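Local coordinates for fructooligosaccharide ABC transporter substrate-binding protein FusA (Streptococcus pneumoniae, PDB 5G62), which binds short- and long-chain fructooligosaccharides, preferring tetrasaccharides and larger, as the solute-binding component of the FusABC-MsmK importer, at residues P120-L125 against P383-D388; W270-V275 against A401-D406; K295-T300 against E410-Y415; D346-I351 against A372-K377. The protein carries 2 engineered substitutions. All coordinates share one frame; numbering follows the deposited sequence. Where two conformers were deposited one is given.

Contact 1: residues P120-L125 against P383-D388. With FRU (beta-D-fructofuranose), chain C.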
# COMPACT_ATOMS: atom_id res chain seq x y z
N PRO A 120 6.55 -14.90 2.52
CA PRO A 120 6.27 -13.57 1.97
C PRO A 120 5.35 -13.57 0.75
O PRO A 120 5.05 -14.60 0.13
CB PRO A 120 7.67 -13.08 1.60
CG PRO A 120 8.31 -14.42 1.03
CD PRO A 120 7.86 -15.42 2.05
N TRP A 121 4.82 -12.38 0.50
CA TRP A 121 4.21 -11.98 -0.76
C TRP A 121 5.28 -11.34 -1.65
O TRP A 121 6.00 -10.45 -1.19
CB TRP A 121 3.08 -10.99 -0.48
CG TRP A 121 2.47 -10.28 -1.65
CD1 TRP A 121 1.47 -10.75 -2.43
CD2 TRP A 121 2.74 -8.94 -2.11
NE1 TRP A 121 1.10 -9.79 -3.36
CE2 TRP A 121 1.87 -8.68 -3.18
CE3 TRP A 121 3.62 -7.93 -1.69
CZ2 TRP A 121 1.87 -7.46 -3.87
CZ3 TRP A 121 3.62 -6.72 -2.40
CH2 TRP A 121 2.75 -6.50 -3.46
N ILE A 122 5.38 -11.77 -2.90
CA ILE A 122 6.35 -11.27 -3.88
C ILE A 122 5.58 -10.94 -5.16
O ILE A 122 4.79 -11.77 -5.65
CB ILE A 122 7.49 -12.28 -4.16
CG1 ILE A 122 8.34 -12.53 -2.90
CG2 ILE A 122 8.34 -11.81 -5.35
CD1 ILE A 122 9.28 -13.73 -3.01
N GLU A 123 5.73 -9.71 -5.65
CA GLU A 123 5.04 -9.26 -6.85
C GLU A 123 5.97 -8.31 -7.59
O GLU A 123 6.19 -7.18 -7.12
CB GLU A 123 3.71 -8.59 -6.52
CG GLU A 123 2.88 -8.19 -7.71
CD GLU A 123 1.71 -7.27 -7.29
OE1 GLU A 123 1.95 -6.06 -7.03
OE2 GLU A 123 0.58 -7.79 -7.21
N GLU A 124 6.51 -8.77 -8.73
CA GLU A 124 7.46 -7.97 -9.49
C GLU A 124 6.69 -7.14 -10.52
O GLU A 124 6.21 -7.67 -11.52
CB GLU A 124 8.53 -8.86 -10.11
CG GLU A 124 9.40 -9.48 -9.03
CD GLU A 124 10.63 -10.22 -9.53
OE1 GLU A 124 10.70 -10.58 -10.73
OE2 GLU A 124 11.53 -10.41 -8.70
N LEU A 125 6.51 -5.84 -10.22
CA LEU A 125 5.92 -4.90 -11.19
C LEU A 125 6.76 -3.62 -11.25
O LEU A 125 6.52 -2.69 -10.50
CB LEU A 125 4.46 -4.62 -10.83
CG LEU A 125 3.42 -5.70 -11.16
CD1 LEU A 125 2.11 -5.44 -10.41
CD2 LEU A 125 3.18 -5.87 -12.65
N PRO A 383 0.55 -16.08 1.24
CA PRO A 383 1.90 -16.14 0.67
C PRO A 383 1.85 -16.60 -0.78
O PRO A 383 1.14 -17.55 -1.11
CB PRO A 383 2.62 -17.17 1.56
CG PRO A 383 1.53 -18.16 1.95
CD PRO A 383 0.25 -17.27 2.09
N LEU A 384 2.63 -15.95 -1.63
CA LEU A 384 2.61 -16.24 -3.06
C LEU A 384 3.78 -15.50 -3.71
O LEU A 384 4.34 -14.58 -3.12
CB LEU A 384 1.30 -15.82 -3.70
CG LEU A 384 0.98 -14.31 -3.60
CD1 LEU A 384 1.58 -13.46 -4.75
CD2 LEU A 384 -0.56 -14.06 -3.45
N ALA A 385 4.06 -15.84 -4.96
CA ALA A 385 5.11 -15.14 -5.69
C ALA A 385 4.77 -14.97 -7.16
O ALA A 385 4.39 -15.93 -7.84
CB ALA A 385 6.46 -15.87 -5.57
N ILE A 386 4.97 -13.75 -7.66
CA ILE A 386 4.82 -13.45 -9.06
C ILE A 386 6.10 -12.75 -9.53
O ILE A 386 6.39 -11.63 -9.09
CB ILE A 386 3.58 -12.59 -9.34
CG1 ILE A 386 2.38 -13.36 -8.75
CG2 ILE A 386 3.44 -12.30 -10.86
CD1 ILE A 386 1.07 -12.71 -8.90
N LEU A 387 6.85 -13.41 -10.40
CA LEU A 387 8.11 -12.88 -10.88
C LEU A 387 7.90 -12.27 -12.25
O LEU A 387 6.98 -12.67 -12.98
CB LEU A 387 9.19 -13.97 -10.96
CG LEU A 387 9.44 -14.78 -9.68
CD1 LEU A 387 10.59 -15.77 -9.87
CD2 LEU A 387 9.73 -13.89 -8.49
N ASP A 388 8.74 -11.30 -12.60
CA ASP A 388 8.54 -10.67 -13.90
C ASP A 388 8.79 -11.65 -15.06
O ASP A 388 8.28 -11.42 -16.15
CB ASP A 388 9.37 -9.39 -14.05
CG ASP A 388 10.85 -9.60 -13.91
OD1 ASP A 388 11.35 -10.69 -14.27
OD2 ASP A 388 11.53 -8.66 -13.45
C1 FRU C . 0.02 -3.43 -6.56
C2 FRU C . -1.21 -3.63 -7.38
C3 FRU C . -1.11 -4.90 -8.35
C4 FRU C . -2.07 -4.54 -9.42
C5 FRU C . -1.73 -3.25 -9.64
C6 FRU C . -2.85 -2.44 -10.22
O1 FRU C . 0.31 -4.46 -5.68
O3 FRU C . -1.38 -6.09 -7.69
O4 FRU C . -1.81 -5.36 -10.51
O5 FRU C . -1.29 -2.68 -8.21
O6 FRU C . -2.47 -1.11 -10.41
O HOH W 1 12.19 -12.40 -12.61
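The indole of Trp121 runs alongside Leu384, and Trp121 CD1 comes obliquely to 3.6 Å from Leu384 CD1. One indole face carries Glu123 CB, 3.4 Å above the plane and offset toward the rim. Near the plane at the ring edge sits O1 of the chain C fructose, 3.8 Å from Trp121 CZ2. Leu384 gets there with CG between its backbone N and carbonyl carbon (chi1 60°).

Strands 121-123 and 384-386 run parallel, axes 11° apart, in a small mixed sheet whose central strand, 121-123, has 305-306 antiparallel on its other edge. Ile122 is bonded through both its N-H and its C=O to strand 384-386: N donates to Leu384 O (3.0 Å) and O accepts from Ile386 N (2.8 Å). Ile122 and Ala385 pack on the face opposite Trp121 and Glu123. Beyond the strands, Glu124 OE1 takes Asp388 N (2.8 Å, N-H...O 172°) on its anti side, while OE2 binds Lys102 and Tyr105.

Glu123 projects into the sugar pocket: OE1 accepts from fructose O1 at 2.7 Å, and OE2 from fructose O3 and from Asn339. Both oxygens accept from hydroxyls, consistent with an ionised carboxylate gripping one fructose at O1 and O3.

Contact 2: residues W270-V275 against A401-D406. With FRU (beta-D-fructofuranose), chain B; FRU (beta-D-fructofuranose), chain C.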
# COMPACT_ATOMS: atom_id res chain seq x y z
N TRP A 270 -5.24 5.34 -5.64
CA TRP A 270 -4.34 4.48 -6.42
C TRP A 270 -4.69 4.48 -7.91
O TRP A 270 -3.82 4.65 -8.75
CB TRP A 270 -4.38 3.03 -5.92
CG TRP A 270 -3.41 2.09 -6.62
CD1 TRP A 270 -3.68 1.26 -7.70
CD2 TRP A 270 -2.07 1.80 -6.22
NE1 TRP A 270 -2.56 0.48 -7.99
CE2 TRP A 270 -1.56 0.80 -7.10
CE3 TRP A 270 -1.24 2.28 -5.19
CZ2 TRP A 270 -0.26 0.32 -7.00
CZ3 TRP A 270 0.06 1.78 -5.09
CH2 TRP A 270 0.52 0.79 -5.97
N ASP A 271 -5.96 4.22 -8.22
CA ASP A 271 -6.46 4.07 -9.59
C ASP A 271 -7.84 4.73 -9.65
O ASP A 271 -8.75 4.33 -8.91
CB ASP A 271 -6.53 2.58 -9.96
CG ASP A 271 -6.99 2.29 -11.40
OD1 ASP A 271 -7.65 3.12 -12.06
OD2 ASP A 271 -6.74 1.17 -11.85
N LYS A 272 -7.98 5.75 -10.52
CA LYS A 272 -9.26 6.45 -10.69
C LYS A 272 -10.45 5.51 -10.96
O LYS A 272 -11.60 5.85 -10.65
CB LYS A 272 -9.17 7.46 -11.85
CG LYS A 272 -9.07 6.85 -13.23
CD LYS A 272 -8.92 7.87 -14.37
CE LYS A 272 -9.22 7.21 -15.73
NZ LYS A 272 -9.03 8.12 -16.89
N ASN A 273 -10.20 4.34 -11.56
CA ASN A 273 -11.28 3.44 -11.94
C ASN A 273 -12.01 2.88 -10.73
O ASN A 273 -13.16 2.46 -10.84
CB ASN A 273 -10.73 2.30 -12.82
CG ASN A 273 -10.35 2.77 -14.25
OD1 ASN A 273 -11.21 2.89 -15.09
ND2 ASN A 273 -9.09 2.98 -14.51
N ASN A 274 -11.38 2.88 -9.56
CA ASN A 274 -12.05 2.51 -8.32
C ASN A 274 -12.92 3.62 -7.73
O ASN A 274 -13.72 3.33 -6.86
CB ASN A 274 -11.02 2.06 -7.28
CG ASN A 274 -10.23 0.85 -7.73
OD1 ASN A 274 -10.80 -0.06 -8.32
ND2 ASN A 274 -8.92 0.86 -7.48
N VAL A 275 -12.77 4.87 -8.17
CA VAL A 275 -13.41 5.99 -7.48
C VAL A 275 -14.36 6.74 -8.42
O VAL A 275 -15.55 6.80 -8.15
CB VAL A 275 -12.37 6.96 -6.88
CG1 VAL A 275 -13.09 8.17 -6.18
CG2 VAL A 275 -11.45 6.25 -5.87
N ALA A 401 -2.36 -2.79 -14.24
CA ALA A 401 -0.99 -2.67 -13.76
C ALA A 401 -0.07 -2.09 -14.84
O ALA A 401 0.81 -1.28 -14.54
CB ALA A 401 -0.47 -4.03 -13.30
N LYS A 402 -0.24 -2.54 -16.08
CA LYS A 402 0.57 -2.05 -17.18
C LYS A 402 0.29 -0.57 -17.45
O LYS A 402 1.21 0.22 -17.64
CB LYS A 402 0.27 -2.87 -18.43
CG LYS A 402 1.14 -2.51 -19.58
CD LYS A 402 0.83 -3.36 -20.79
CE LYS A 402 1.74 -2.97 -21.95
NZ LYS A 402 1.90 -1.48 -22.07
N TRP A 403 -0.97 -0.21 -17.50
CA TRP A 403 -1.37 1.21 -17.60
C TRP A 403 -0.73 2.07 -16.49
O TRP A 403 -0.19 3.14 -16.76
CB TRP A 403 -2.88 1.23 -17.53
CG TRP A 403 -3.54 2.55 -17.56
CD1 TRP A 403 -3.70 3.39 -18.63
CD2 TRP A 403 -4.24 3.15 -16.47
NE1 TRP A 403 -4.47 4.48 -18.26
CE2 TRP A 403 -4.81 4.36 -16.95
CE3 TRP A 403 -4.45 2.79 -15.14
CZ2 TRP A 403 -5.53 5.21 -16.13
CZ3 TRP A 403 -5.19 3.62 -14.34
CH2 TRP A 403 -5.73 4.81 -14.85
N ARG A 404 -0.78 1.62 -15.24
CA ARG A 404 -0.27 2.44 -14.15
C ARG A 404 1.27 2.56 -14.21
O ARG A 404 1.84 3.63 -13.95
CB ARG A 404 -0.74 1.89 -12.81
CG ARG A 404 -0.61 2.89 -11.66
CD ARG A 404 -1.07 2.25 -10.33
NE ARG A 404 -1.36 3.31 -9.37
CZ ARG A 404 -0.51 3.79 -8.47
NH1 ARG A 404 0.72 3.28 -8.35
NH2 ARG A 404 -0.89 4.77 -7.67
N LEU A 405 1.95 1.47 -14.59
CA LEU A 405 3.38 1.53 -14.86
C LEU A 405 3.70 2.54 -15.96
O LEU A 405 4.69 3.27 -15.87
CB LEU A 405 3.91 0.14 -15.25
CG LEU A 405 4.09 -0.82 -14.07
CD1 LEU A 405 4.41 -2.24 -14.59
CD2 LEU A 405 5.23 -0.32 -13.17
N ASP A 406 2.93 2.53 -17.05
CA ASP A 406 3.15 3.53 -18.09
C ASP A 406 2.92 4.96 -17.57
O ASP A 406 3.64 5.89 -17.95
CB ASP A 406 2.27 3.25 -19.31
CG ASP A 406 2.70 1.99 -20.08
OD1 ASP A 406 3.86 1.55 -19.94
OD2 ASP A 406 1.87 1.46 -20.82
C1 FRU B . -2.80 -2.54 -5.88
C2 FRU B . -4.31 -2.57 -5.60
C3 FRU B . -5.18 -2.57 -6.94
C4 FRU B . -6.44 -1.87 -6.49
C5 FRU B . -5.93 -0.90 -5.77
C6 FRU B . -6.93 -0.44 -4.73
O1 FRU B . -2.39 -3.77 -6.50
O3 FRU B . -5.45 -3.85 -7.34
O4 FRU B . -7.29 -1.44 -7.51
O5 FRU B . -4.62 -1.48 -5.04
O6 FRU B . -6.23 0.38 -3.88
C1 FRU C . 0.02 -3.43 -6.56
C2 FRU C . -1.21 -3.63 -7.38
C3 FRU C . -1.11 -4.90 -8.35
C4 FRU C . -2.07 -4.54 -9.42
C5 FRU C . -1.73 -3.25 -9.64
C6 FRU C . -2.85 -2.44 -10.22
O1 FRU C . 0.31 -4.46 -5.68
O3 FRU C . -1.38 -6.09 -7.69
O4 FRU C . -1.81 -5.36 -10.51
O5 FRU C . -1.29 -2.68 -8.21
O6 FRU C . -2.47 -1.11 -10.41
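Stacking dominates where Trp270 meets Arg404. The guanidinium lies flat on the indole, with planes 4° apart and Arg404 CZ 3.5 Å from the centroid of the Trp270 six-membered ring, close enough to the ring normal for a cation-pi contact over the face. On the opposite face rests the chain B fructose, its C1 3.6 Å above the plane and offset toward the rim. Trp270 is thus sandwiched between a cation and a sugar.

Hydrogen bonds hold the guanidinium at that angle. Arg404, extended from CG to NE with CG anti to the backbone N (chi1 -163°), grips one atom side-on: NE reaches Trp270 O at 2.9 Å from 37° above the carbonyl plane, and NH2 reaches Trp270 O at 3.1 Å in that plane, on a lone pair. The remaining nitrogen, NH1, turns to Val135 O. At the next residue, Asp271 OD1 closes an Asx turn: it accepts the backbone N of Asn273 from above the carboxylate plane, and takes Asn273 ND2 at 2.8 Å on its syn lone pair. Both bonds are internal to the loop between strands 264-269 and 282-284, which helix 399-412 faces.

Sugar bonds come from the same loop, as Trp270 NE1 donates in the ring plane to O6 of the chain C fructose (2.9 Å) and Asn274 ND2 to O4 of the chain B fructose (2.8 Å). Van der Waals contact is made by Trp403, whose CZ3 comes obliquely to 3.4 Å from Asp271 OD1, with Asn273 ND2 and Lys272 CE also near the ring.

Contact 3: residues K295-T300 against E410-Y415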
# COMPACT_ATOMS: atom_id res chain seq x y z
N LYS A 295 10.07 21.18 -8.31
CA LYS A 295 9.25 20.24 -9.03
C LYS A 295 9.78 18.84 -8.77
O LYS A 295 10.88 18.53 -9.20
CB LYS A 295 9.25 20.56 -10.51
CG LYS A 295 8.21 19.81 -11.25
CD LYS A 295 7.97 20.49 -12.56
CE LYS A 295 7.14 19.64 -13.48
NZ LYS A 295 6.96 20.33 -14.78
N HIS A 296 9.02 18.02 -8.07
CA HIS A 296 9.62 16.85 -7.43
C HIS A 296 8.52 15.82 -7.18
O HIS A 296 7.36 16.17 -6.99
CB HIS A 296 10.34 17.25 -6.14
CG HIS A 296 11.21 16.17 -5.55
ND1 HIS A 296 10.95 15.56 -4.34
CD2 HIS A 296 12.34 15.59 -6.02
CE1 HIS A 296 11.87 14.65 -4.10
NE2 HIS A 296 12.73 14.66 -5.10
N VAL A 297 8.91 14.55 -7.22
CA VAL A 297 8.08 13.46 -6.74
C VAL A 297 8.87 12.73 -5.66
O VAL A 297 9.94 12.17 -5.95
CB VAL A 297 7.67 12.51 -7.88
CG1 VAL A 297 7.02 11.26 -7.30
CG2 VAL A 297 6.73 13.21 -8.83
N ALA A 298 8.38 12.78 -4.43
CA ALA A 298 9.00 12.02 -3.35
C ALA A 298 8.75 10.54 -3.58
O ALA A 298 7.64 10.12 -3.88
CB ALA A 298 8.42 12.41 -2.00
N ARG A 299 9.78 9.74 -3.46
CA ARG A 299 9.60 8.30 -3.55
C ARG A 299 9.00 7.73 -2.27
O ARG A 299 9.44 8.05 -1.18
CB ARG A 299 10.94 7.64 -3.85
CG ARG A 299 11.46 8.03 -5.24
CD ARG A 299 12.83 7.46 -5.56
NE ARG A 299 12.79 6.01 -5.70
CZ ARG A 299 13.84 5.23 -5.92
NH1 ARG A 299 15.06 5.76 -6.04
NH2 ARG A 299 13.67 3.92 -6.03
N THR A 300 7.98 6.89 -2.39
CA THR A 300 7.66 6.07 -1.24
C THR A 300 8.80 5.04 -1.02
O THR A 300 9.71 4.88 -1.84
CB THR A 300 6.31 5.31 -1.39
OG1 THR A 300 6.49 4.16 -2.23
CG2 THR A 300 5.17 6.17 -1.99
N GLU A 410 5.70 7.98 -17.50
CA GLU A 410 5.45 9.19 -18.29
C GLU A 410 5.45 10.46 -17.41
O GLU A 410 6.12 11.45 -17.71
CB GLU A 410 4.12 9.03 -19.04
CG GLU A 410 3.59 10.32 -19.72
CD GLU A 410 2.23 10.18 -20.45
OE1 GLU A 410 1.54 9.14 -20.30
OE2 GLU A 410 1.85 11.12 -21.18
N TYR A 411 4.72 10.44 -16.31
CA TYR A 411 4.52 11.65 -15.51
C TYR A 411 5.51 11.81 -14.36
O TYR A 411 5.83 12.93 -14.01
CB TYR A 411 3.12 11.66 -14.92
CG TYR A 411 2.00 11.87 -15.94
CD1 TYR A 411 1.65 13.14 -16.36
CD2 TYR A 411 1.29 10.79 -16.47
CE1 TYR A 411 0.67 13.35 -17.28
CE2 TYR A 411 0.28 10.98 -17.39
CZ TYR A 411 -0.03 12.28 -17.79
OH TYR A 411 -1.04 12.52 -18.70
N TYR A 412 5.93 10.72 -13.72
CA TYR A 412 6.58 10.82 -12.42
C TYR A 412 8.07 10.54 -12.44
O TYR A 412 8.81 11.28 -11.79
CB TYR A 412 5.91 9.89 -11.40
CG TYR A 412 4.44 10.12 -11.20
CD1 TYR A 412 3.88 11.40 -11.24
CD2 TYR A 412 3.60 9.04 -10.95
CE1 TYR A 412 2.53 11.59 -11.03
CE2 TYR A 412 2.27 9.22 -10.76
CZ TYR A 412 1.72 10.50 -10.80
OH TYR A 412 0.38 10.66 -10.58
N VAL A 413 8.53 9.48 -13.11
CA VAL A 413 9.95 9.13 -13.08
C VAL A 413 10.87 10.30 -13.42
O VAL A 413 11.90 10.46 -12.74
CB VAL A 413 10.24 7.92 -13.99
CG1 VAL A 413 11.77 7.65 -14.14
CG2 VAL A 413 9.50 6.68 -13.43
N PRO A 414 10.57 11.15 -14.42
CA PRO A 414 11.48 12.29 -14.68
C PRO A 414 11.67 13.22 -13.47
O PRO A 414 12.68 13.90 -13.40
CB PRO A 414 10.81 13.02 -15.85
CG PRO A 414 9.93 12.02 -16.49
CD PRO A 414 9.48 11.09 -15.40
N TYR A 415 10.76 13.23 -12.50
CA TYR A 415 10.90 14.14 -11.36
C TYR A 415 11.23 13.41 -10.07
O TYR A 415 11.25 14.01 -9.00
CB TYR A 415 9.62 15.00 -11.23
CG TYR A 415 9.47 15.75 -12.52
CD1 TYR A 415 10.39 16.74 -12.87
CD2 TYR A 415 8.49 15.40 -13.43
CE1 TYR A 415 10.30 17.39 -14.08
CE2 TYR A 415 8.39 16.04 -14.67
CZ TYR A 415 9.30 17.04 -14.98
OH TYR A 415 9.23 17.68 -16.18
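Tyr415 O accepts the backbone N-H of Val297 at 3.0 Å, with an N-H...O angle of 158° and the donor standing 53° out of the carbonyl plane. The acceptor lies in the 3-10 segment 413-415 that follows helix 399-412, where Tyr415 N donates in turn to Tyr412 O, three residues back, at 2.8 Å. The bond therefore fastens the loop between strands 282-284 and 305-306 to the C-terminal end of this helical run. His296 comes to the same carbonyl, its CD2 3.5 Å from Tyr415 O, while the ring nitrogen NE2 is bonded to Asn418.

Next to this bond, Val297 CG2 fits between the two tyrosines, 4.1 Å from Tyr412 CD1 and 4.2 Å from Tyr415 CB. Val297 also touches Val135 and Val287, so this side chain is enclosed, and Tyr412 packs edge-to-face with Phe196.

The Tyr415 ring is covered on both faces. Pro414 CB lies over one, 4.0 Å above the plane and offset toward the rim. Over the other passes the extended chain of Lys295, making a CH-pi contact in which Lys295 CE is 4.0 Å from the Tyr415 ring centroid, 21° off the ring normal.

Contact 4: residues D346-I351 against A372-K377. With FRU (beta-D-fructofuranose), chain D; FRU (beta-D-fructofuranose), chain B; FRU (beta-D-fructofuranose), chain C.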
# COMPACT_ATOMS: atom_id res chain seq x y z
N ASP A 346 -19.41 -19.30 -13.51
CA ASP A 346 -20.60 -18.95 -14.28
C ASP A 346 -21.57 -18.06 -13.52
O ASP A 346 -22.53 -17.57 -14.12
CB ASP A 346 -21.33 -20.22 -14.78
CG ASP A 346 -21.82 -21.13 -13.66
OD1 ASP A 346 -21.39 -20.96 -12.50
OD2 ASP A 346 -22.62 -22.05 -13.95
N LYS A 347 -21.35 -17.82 -12.23
CA LYS A 347 -22.24 -17.02 -11.40
C LYS A 347 -21.68 -15.64 -11.08
O LYS A 347 -22.36 -14.86 -10.41
CB LYS A 347 -22.53 -17.74 -10.08
CG LYS A 347 -23.14 -19.13 -10.21
CD LYS A 347 -22.71 -20.02 -9.05
CE LYS A 347 -21.19 -20.19 -8.99
NZ LYS A 347 -20.72 -21.25 -8.05
N GLN A 348 -20.48 -15.32 -11.52
CA GLN A 348 -19.82 -14.08 -11.10
C GLN A 348 -18.81 -13.74 -12.16
O GLN A 348 -18.24 -14.62 -12.79
CB GLN A 348 -19.16 -14.27 -9.72
CG GLN A 348 -18.60 -13.06 -9.09
CD GLN A 348 -18.30 -13.29 -7.63
OE1 GLN A 348 -17.63 -14.27 -7.26
NE2 GLN A 348 -18.82 -12.40 -6.78
N GLN A 349 -18.59 -12.44 -12.36
CA GLN A 349 -17.58 -11.99 -13.31
C GLN A 349 -16.23 -12.60 -12.95
O GLN A 349 -15.94 -12.84 -11.78
CB GLN A 349 -17.50 -10.45 -13.32
CG GLN A 349 -16.60 -9.87 -14.39
CD GLN A 349 -16.67 -8.32 -14.48
OE1 GLN A 349 -17.32 -7.68 -13.66
NE2 GLN A 349 -15.99 -7.75 -15.47
N ASN A 350 -15.40 -12.83 -13.96
CA ASN A 350 -14.10 -13.46 -13.81
C ASN A 350 -12.97 -12.50 -14.16
O ASN A 350 -13.02 -11.80 -15.17
CB ASN A 350 -13.99 -14.69 -14.69
CG ASN A 350 -14.90 -15.80 -14.23
OD1 ASN A 350 -14.63 -16.46 -13.23
ND2 ASN A 350 -15.97 -16.01 -14.96
N ILE A 351 -11.92 -12.51 -13.34
CA ILE A 351 -10.71 -11.74 -13.63
C ILE A 351 -9.96 -12.34 -14.83
O ILE A 351 -9.44 -11.61 -15.67
CB ILE A 351 -9.82 -11.66 -12.38
CG1 ILE A 351 -10.49 -10.76 -11.32
CG2 ILE A 351 -8.40 -11.22 -12.75
CD1 ILE A 351 -10.32 -9.25 -11.56
N ALA A 372 -10.60 -3.01 -8.07
CA ALA A 372 -10.45 -3.45 -6.69
C ALA A 372 -11.68 -4.19 -6.18
O ALA A 372 -11.56 -5.04 -5.30
CB ALA A 372 -10.11 -2.27 -5.78
N GLU A 373 -12.87 -3.90 -6.71
CA GLU A 373 -14.11 -4.52 -6.25
C GLU A 373 -14.15 -6.01 -6.60
O GLU A 373 -14.32 -6.87 -5.72
CB GLU A 373 -15.29 -3.79 -6.87
CG GLU A 373 -16.66 -4.43 -6.67
CD GLU A 373 -17.76 -3.65 -7.41
OE1 GLU A 373 -17.78 -2.39 -7.31
OE2 GLU A 373 -18.57 -4.27 -8.12
N LEU A 374 -13.98 -6.34 -7.87
CA LEU A 374 -13.96 -7.76 -8.25
C LEU A 374 -12.76 -8.48 -7.64
O LEU A 374 -12.90 -9.62 -7.21
CB LEU A 374 -13.98 -7.92 -9.76
CG LEU A 374 -14.06 -9.36 -10.28
CD1 LEU A 374 -15.26 -10.17 -9.71
CD2 LEU A 374 -14.09 -9.33 -11.80
N ARG A 375 -11.58 -7.83 -7.58
CA ARG A 375 -10.41 -8.47 -6.95
C ARG A 375 -10.70 -8.87 -5.50
O ARG A 375 -10.45 -10.01 -5.10
CB ARG A 375 -9.17 -7.58 -7.02
CG ARG A 375 -7.89 -8.18 -6.36
CD ARG A 375 -6.64 -7.32 -6.56
NE ARG A 375 -5.46 -7.95 -5.97
CZ ARG A 375 -4.20 -7.48 -5.97
NH1 ARG A 375 -3.83 -6.28 -6.53
NH2 ARG A 375 -3.26 -8.26 -5.42
N GLN A 376 -11.23 -7.93 -4.71
CA GLN A 376 -11.62 -8.20 -3.33
C GLN A 376 -12.56 -9.38 -3.17
O GLN A 376 -12.49 -10.09 -2.17
CB GLN A 376 -12.32 -7.00 -2.71
CG GLN A 376 -11.43 -5.91 -2.26
CD GLN A 376 -12.25 -4.71 -1.80
OE1 GLN A 376 -12.79 -4.73 -0.70
NE2 GLN A 376 -12.38 -3.70 -2.65
N LYS A 377 -13.50 -9.56 -4.09
CA LYS A 377 -14.43 -10.67 -3.99
C LYS A 377 -13.79 -12.04 -4.24
O LYS A 377 -14.24 -13.02 -3.65
CB LYS A 377 -15.58 -10.48 -4.97
CG LYS A 377 -16.48 -9.30 -4.64
CD LYS A 377 -17.48 -9.11 -5.73
CE LYS A 377 -18.45 -7.97 -5.41
NZ LYS A 377 -19.26 -7.64 -6.61
C1 FRU D . -4.15 -3.99 -3.53
C2 FRU D . -5.12 -4.56 -2.63
C3 FRU D . -5.88 -5.80 -3.10
C4 FRU D . -7.04 -5.69 -2.62
C5 FRU D . -7.23 -4.13 -2.77
C6 FRU D . -8.49 -3.63 -2.10
O1 FRU D . -4.67 -3.77 -4.85
O3 FRU D . -5.23 -6.95 -2.73
O4 FRU D . -8.02 -6.35 -3.37
O5 FRU D . -6.18 -3.59 -2.37
O6 FRU D . -8.25 -3.61 -0.73
C1 FRU B . -2.80 -2.54 -5.88
C2 FRU B . -4.31 -2.57 -5.60
C3 FRU B . -5.18 -2.57 -6.94
C4 FRU B . -6.44 -1.87 -6.49
C5 FRU B . -5.93 -0.90 -5.77
C6 FRU B . -6.93 -0.44 -4.73
O1 FRU B . -2.39 -3.77 -6.50
O3 FRU B . -5.45 -3.85 -7.34
O4 FRU B . -7.29 -1.44 -7.51
O5 FRU B . -4.62 -1.48 -5.04
O6 FRU B . -6.23 0.38 -3.88
C1 FRU C . 0.02 -3.43 -6.56
C2 FRU C . -1.21 -3.63 -7.38
C3 FRU C . -1.11 -4.90 -8.35
C4 FRU C . -2.07 -4.54 -9.42
C5 FRU C . -1.73 -3.25 -9.64
C6 FRU C . -2.85 -2.44 -10.22
O1 FRU C . 0.31 -4.46 -5.68
O3 FRU C . -1.38 -6.09 -7.69
O4 FRU C . -1.81 -5.36 -10.51
O5 FRU C . -1.29 -2.68 -8.21
O6 FRU C . -2.47 -1.11 -10.41
O HOH W 2 -16.28 -15.03 -4.51
O HOH W 3 -20.32 -10.30 -7.94
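Leu374 spreads its two methyls over the Gln349-Ile351 loop. CD1 abuts the backbone, 3.4 Å from Gln349 O; CD2 lies 3.6 Å from Gln349 CG and also 3.8 Å from Ile351 CD1, the leucine and isoleucine running antiparallel alongside one another. With CG anti to the backbone N (chi1 -176°), Leu374 carries its methyls out to this loop. Leu374 CD2 packs mainly on the aliphatic part of Gln349, whose carboxamide is bonded to Thr369 and the carbonyl of Leu366.

About one turn further along the helix, Lys377 lies across Gln348, its CD 3.7 Å from Gln348 NE2. Two waters bridge the pair. One donates to Gln348 OE1 and to Lys377 O; the other accepts from Gln348 NE2 (2.8 Å) and Lys377 NZ. Helix 371-378 thus has two working sides: Leu374 and Lys377 meet the loop, whereas Ala372, Arg375 and Gln376 belong to the glycan pocket.

Arg375 extends from that second side to the sugar. Its NH1 donates to O3 of the chain C fructose at 2.7 Å and to O3 of the chain B fructose at 3.0 Å (N-H...O 153°), with a weak bond to chain B O1. Over one guanidinium face lies O3 of the chain D fructose, offset toward the rim. Glu379 salt-bridges Arg375 NE and Asn339 O accepts from NH2, fixing the rotation of the group.

How the contacts relate
Contacts 1, 2 and 4 line the bound fructooligosaccharide, their centres about 17 to 21 Å apart, and all three touch the chain C fructose; contacts 2 and 4 also share the chain B unit. Direct touches join them: Leu125 CD1 of contact 1 packs 4.1 Å from Ala401 CB of contact 2, and Asn274 OD1 of contact 2 is a probable hydrogen-bond partner of Ala372 N in contact 4, 3.0 Å away. Glu123 OE2 and Arg375 NH2, at 4.3 Å, bring contacts 1 and 4 together beside the sugar. Contact 3 stands apart from the sugar, yet helix 399-412 links it to contact 2, the centres of contacts 2 and 3 lying about 16 Å apart.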